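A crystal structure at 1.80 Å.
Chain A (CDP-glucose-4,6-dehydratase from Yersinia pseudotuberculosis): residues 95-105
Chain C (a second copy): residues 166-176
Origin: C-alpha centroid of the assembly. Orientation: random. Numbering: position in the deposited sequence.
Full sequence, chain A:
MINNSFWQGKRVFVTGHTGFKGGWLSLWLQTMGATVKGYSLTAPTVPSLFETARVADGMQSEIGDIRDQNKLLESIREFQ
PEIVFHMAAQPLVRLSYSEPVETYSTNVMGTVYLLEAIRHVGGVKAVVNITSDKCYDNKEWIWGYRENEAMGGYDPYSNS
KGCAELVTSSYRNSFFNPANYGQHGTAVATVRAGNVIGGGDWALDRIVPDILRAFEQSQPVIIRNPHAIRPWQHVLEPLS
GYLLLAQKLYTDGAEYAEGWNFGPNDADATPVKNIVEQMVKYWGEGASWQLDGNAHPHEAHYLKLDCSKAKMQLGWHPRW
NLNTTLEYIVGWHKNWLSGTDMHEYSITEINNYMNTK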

# COMPACT_ATOMS: atom_id res chain seq x y z
N LEU A 95 -31.87 3.67 2.44
CA LEU A 95 -32.45 3.76 3.78
C LEU A 95 -31.44 4.16 4.85
O LEU A 95 -31.80 4.80 5.84
CB LEU A 95 -33.11 2.43 4.16
CG LEU A 95 -33.90 2.44 5.47
CD1 LEU A 95 -35.02 3.49 5.41
CD2 LEU A 95 -34.49 1.06 5.71
N SER A 96 -30.17 3.80 4.65
CA SER A 96 -29.15 4.13 5.65
C SER A 96 -28.92 5.63 5.77
O SER A 96 -28.42 6.11 6.80
CB SER A 96 -27.82 3.41 5.34
OG SER A 96 -27.11 4.01 4.26
N TYR A 97 -29.30 6.39 4.74
CA TYR A 97 -29.13 7.84 4.78
C TYR A 97 -30.19 8.51 5.66
O TYR A 97 -29.93 9.52 6.31
CB TYR A 97 -29.18 8.43 3.37
CG TYR A 97 -27.87 8.31 2.62
CD1 TYR A 97 -27.73 7.44 1.53
CD2 TYR A 97 -26.76 9.07 3.00
CE1 TYR A 97 -26.51 7.35 0.84
CE2 TYR A 97 -25.55 8.98 2.32
CZ TYR A 97 -25.43 8.12 1.24
OH TYR A 97 -24.23 8.06 0.57
N SER A 98 -31.38 7.93 5.70
CA SER A 98 -32.44 8.49 6.52
C SER A 98 -32.48 7.81 7.89
O SER A 98 -33.02 8.37 8.84
CB SER A 98 -33.80 8.34 5.81
OG SER A 98 -34.14 6.99 5.60
N GLU A 99 -31.89 6.62 8.00
CA GLU A 99 -31.87 5.90 9.27
C GLU A 99 -30.48 5.34 9.60
O GLU A 99 -30.31 4.13 9.79
CB GLU A 99 -32.90 4.77 9.26
CG GLU A 99 -34.33 5.28 9.12
CD GLU A 99 -35.37 4.19 9.24
OE1 GLU A 99 -36.58 4.50 9.16
OE2 GLU A 99 -34.98 3.02 9.42
N PRO A 100 -29.48 6.22 9.70
CA PRO A 100 -28.11 5.78 10.01
C PRO A 100 -27.96 5.05 11.35
O PRO A 100 -27.28 4.03 11.43
CB PRO A 100 -27.31 7.08 9.93
CG PRO A 100 -28.31 8.13 10.36
CD PRO A 100 -29.55 7.69 9.60
N VAL A 101 -28.60 5.56 12.40
CA VAL A 101 -28.47 4.94 13.72
C VAL A 101 -28.94 3.49 13.72
O VAL A 101 -28.21 2.60 14.17
CB VAL A 101 -29.24 5.74 14.79
CG1 VAL A 101 -29.05 5.09 16.16
CG2 VAL A 101 -28.73 7.18 14.83
N GLU A 102 -30.13 3.25 13.20
CA GLU A 102 -30.69 1.91 13.13
C GLU A 102 -29.82 0.99 12.27
O GLU A 102 -29.71 -0.21 12.55
CB GLU A 102 -32.11 1.97 12.55
CG GLU A 102 -33.07 2.82 13.37
CD GLU A 102 -33.27 2.29 14.78
OE1 GLU A 102 -32.29 2.26 15.55
OE2 GLU A 102 -34.41 1.90 15.10
N THR A 103 -29.23 1.55 11.22
CA THR A 103 -28.37 0.77 10.34
C THR A 103 -27.16 0.30 11.13
O THR A 103 -26.78 -0.87 11.09
CB THR A 103 -27.88 1.61 9.14
OG1 THR A 103 -28.99 1.88 8.26
CG2 THR A 103 -26.81 0.85 8.36
N TYR A 104 -26.54 1.23 11.86
CA TYR A 104 -25.39 0.86 12.66
C TYR A 104 -25.76 -0.10 13.79
O TYR A 104 -25.03 -1.05 14.08
CB TYR A 104 -24.72 2.10 13.24
CG TYR A 104 -23.78 2.78 12.28
CD1 TYR A 104 -24.11 4.00 11.68
CD2 TYR A 104 -22.55 2.20 11.95
CE1 TYR A 104 -23.25 4.62 10.79
CE2 TYR A 104 -21.68 2.81 11.05
CZ TYR A 104 -22.04 4.03 10.47
OH TYR A 104 -21.18 4.64 9.59
N SER A 105 -26.89 0.15 14.45
CA SER A 105 -27.31 -0.72 15.54
C SER A 105 -27.54 -2.14 15.01
O SER A 105 -27.07 -3.12 15.59
CB SER A 105 -28.59 -0.19 16.21
OG SER A 105 -29.66 -0.14 15.29
N LEU C 166 -14.25 4.85 11.48
CA LEU C 166 -15.09 4.59 10.32
C LEU C 166 -16.42 5.34 10.45
O LEU C 166 -16.85 6.00 9.50
CB LEU C 166 -15.35 3.08 10.17
CG LEU C 166 -14.46 2.34 9.17
CD1 LEU C 166 -13.00 2.38 9.63
CD2 LEU C 166 -14.94 0.90 9.02
N VAL C 167 -17.05 5.24 11.61
CA VAL C 167 -18.33 5.92 11.85
C VAL C 167 -18.22 7.42 11.58
O VAL C 167 -19.07 8.00 10.90
CB VAL C 167 -18.81 5.72 13.32
CG1 VAL C 167 -19.95 6.70 13.65
CG2 VAL C 167 -19.28 4.28 13.52
N THR C 168 -17.18 8.04 12.12
CA THR C 168 -17.00 9.48 11.94
C THR C 168 -16.80 9.80 10.47
O THR C 168 -17.35 10.78 9.97
CB THR C 168 -15.79 10.00 12.74
OG1 THR C 168 -15.93 9.63 14.12
CG2 THR C 168 -15.72 11.53 12.65
N SER C 169 -16.03 8.97 9.77
CA SER C 169 -15.80 9.18 8.34
C SER C 169 -17.10 9.14 7.54
O SER C 169 -17.34 9.99 6.67
CB SER C 169 -14.83 8.12 7.81
OG SER C 169 -14.64 8.26 6.43
N SER C 170 -17.95 8.15 7.83
CA SER C 170 -19.21 8.03 7.11
C SER C 170 -20.17 9.17 7.44
O SER C 170 -20.82 9.71 6.55
CB SER C 170 -19.90 6.70 7.41
OG SER C 170 -21.15 6.63 6.73
N TYR C 171 -20.27 9.53 8.72
CA TYR C 171 -21.17 10.62 9.11
C TYR C 171 -20.75 11.91 8.43
O TYR C 171 -21.59 12.67 7.95
CB TYR C 171 -21.19 10.81 10.63
CG TYR C 171 -22.43 10.25 11.29
CD1 TYR C 171 -22.58 8.88 11.50
CD2 TYR C 171 -23.49 11.09 11.65
CE1 TYR C 171 -23.75 8.35 12.04
CE2 TYR C 171 -24.66 10.58 12.19
CZ TYR C 171 -24.79 9.21 12.39
OH TYR C 171 -25.96 8.71 12.93
N ARG C 172 -19.44 12.15 8.37
CA ARG C 172 -18.92 13.35 7.72
C ARG C 172 -19.27 13.34 6.24
O ARG C 172 -19.80 14.32 5.71
CB ARG C 172 -17.40 13.45 7.90
CG ARG C 172 -16.76 14.65 7.21
CD ARG C 172 -15.29 14.80 7.60
NE ARG C 172 -14.54 13.58 7.32
CZ ARG C 172 -13.64 13.04 8.14
NH1 ARG C 172 -13.35 13.62 9.30
NH2 ARG C 172 -13.02 11.92 7.79
N ASN C 173 -18.97 12.24 5.57
CA ASN C 173 -19.24 12.12 4.14
C ASN C 173 -20.71 12.20 3.79
O ASN C 173 -21.09 12.81 2.78
CB ASN C 173 -18.69 10.79 3.62
CG ASN C 173 -17.19 10.80 3.44
OD1 ASN C 173 -16.56 9.75 3.30
ND2 ASN C 173 -16.60 11.99 3.42
N SER C 174 -21.55 11.60 4.63
CA SER C 174 -22.98 11.57 4.40
C SER C 174 -23.77 12.79 4.88
O SER C 174 -24.68 13.24 4.19
CB SER C 174 -23.58 10.32 5.06
OG SER C 174 -22.91 9.14 4.65
N PHE C 175 -23.41 13.31 6.05
CA PHE C 175 -24.16 14.43 6.62
C PHE C 175 -23.43 15.74 6.86
O PHE C 175 -24.07 16.78 7.04
CB PHE C 175 -24.81 13.96 7.92
CG PHE C 175 -25.50 12.62 7.80
CD1 PHE C 175 -25.02 11.51 8.50
CD2 PHE C 175 -26.62 12.46 6.98
CE1 PHE C 175 -25.64 10.27 8.38
CE2 PHE C 175 -27.25 11.22 6.86
CZ PHE C 175 -26.76 10.12 7.56
N PHE C 176 -22.10 15.71 6.88
CA PHE C 176 -21.32 16.93 7.10
C PHE C 176 -20.27 17.03 6.00
O PHE C 176 -19.12 17.41 6.25
CB PHE C 176 -20.62 16.88 8.47
CG PHE C 176 -21.54 16.58 9.62
CD1 PHE C 176 -21.38 15.41 10.37
CD2 PHE C 176 -22.55 17.47 9.98
CE1 PHE C 176 -22.22 15.14 11.45
CE2 PHE C 176 -23.39 17.20 11.06
CZ PHE C 176 -23.23 16.04 11.80

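Two helical segments from two copies of the dehydratase run roughly antiparallel and meet through aromatic and aliphatic side chains, with no clear hydrogen bond joining one stretch to the other. The axes of helix 100-105 in chain A and helix 166-175 in chain C come no closer than 12.7 Å and make an angle of 153° between their N-to-C directions. Between these two helices, side chains bridge the gap; before P100(A) the chains draw closer, the CA atoms of Y97(A) and S174(C) being 7.2 Å apart. The register runs in opposite senses: Y97(A) lies across from S174(C), P100(A) from Y171(C), and Y104(A) from V167(C). About 389 Å² of surface is buried, both sides summed.

Y104(A) has the largest area covered by the other stretch on its side. Its CA-to-CB bond points toward chain C, and the ring reaches V167(C), with CE2 of Y104(A) 3.7 Å from CG2 of V167(C), and Y171(C), where the two CE1 atoms of Y104(A) and Y171(C) are 4.0 Å apart. Y104(A) CE1 sits at the edge of the Y171(C) ring, near its plane, so these two tyrosines do not stack face to face. The hydroxyl OH of Y104(A) lies 3.3 Å from CB of S170(C); it is hydrogen-bonded elsewhere in the structure, so the polar group is satisfied within a largely apolar contact.

One turn earlier, P100(A) presents its ring to two aromatic residues: its CG is 3.5 Å from OH of Y171(C) and 3.8 Å from CZ of F175(C), while its CB is 4.1 Å from CZ of Y171(C). V101(A) adds a methyl beside the same tyrosine, CG2 to OH of Y171(C) being 3.7 Å.

The CA-to-CB bond of F175(C) points sideways, yet the end of its ring comes nearer to chain A. Its CE2 approaches the carbonyl O of Y97(A) at 3.2 Å, with that oxygen at the ring edge, near its plane; the slightly positive aromatic hydrogens there suit a carbonyl oxygen. Y97(A) likewise brings its ring end closer, CE2 lying 3.5 Å from OG of S174(C). That serine hydroxyl donates to its own helix, OG of S174(C) to O of S170(C) at 2.9 Å.

Backbone hydrogen bonds hold each helix internally. In chain A, E99(A) occupies the N-cap position, and its carbonyl O accepts from both N of T103(A), at 3.1 Å, and OG1 of T103(A), at 3.0 Å, closing the first turn; N of Y104(A) then bonds to O of P100(A) at 2.9 Å, one turn along on the side facing chain C.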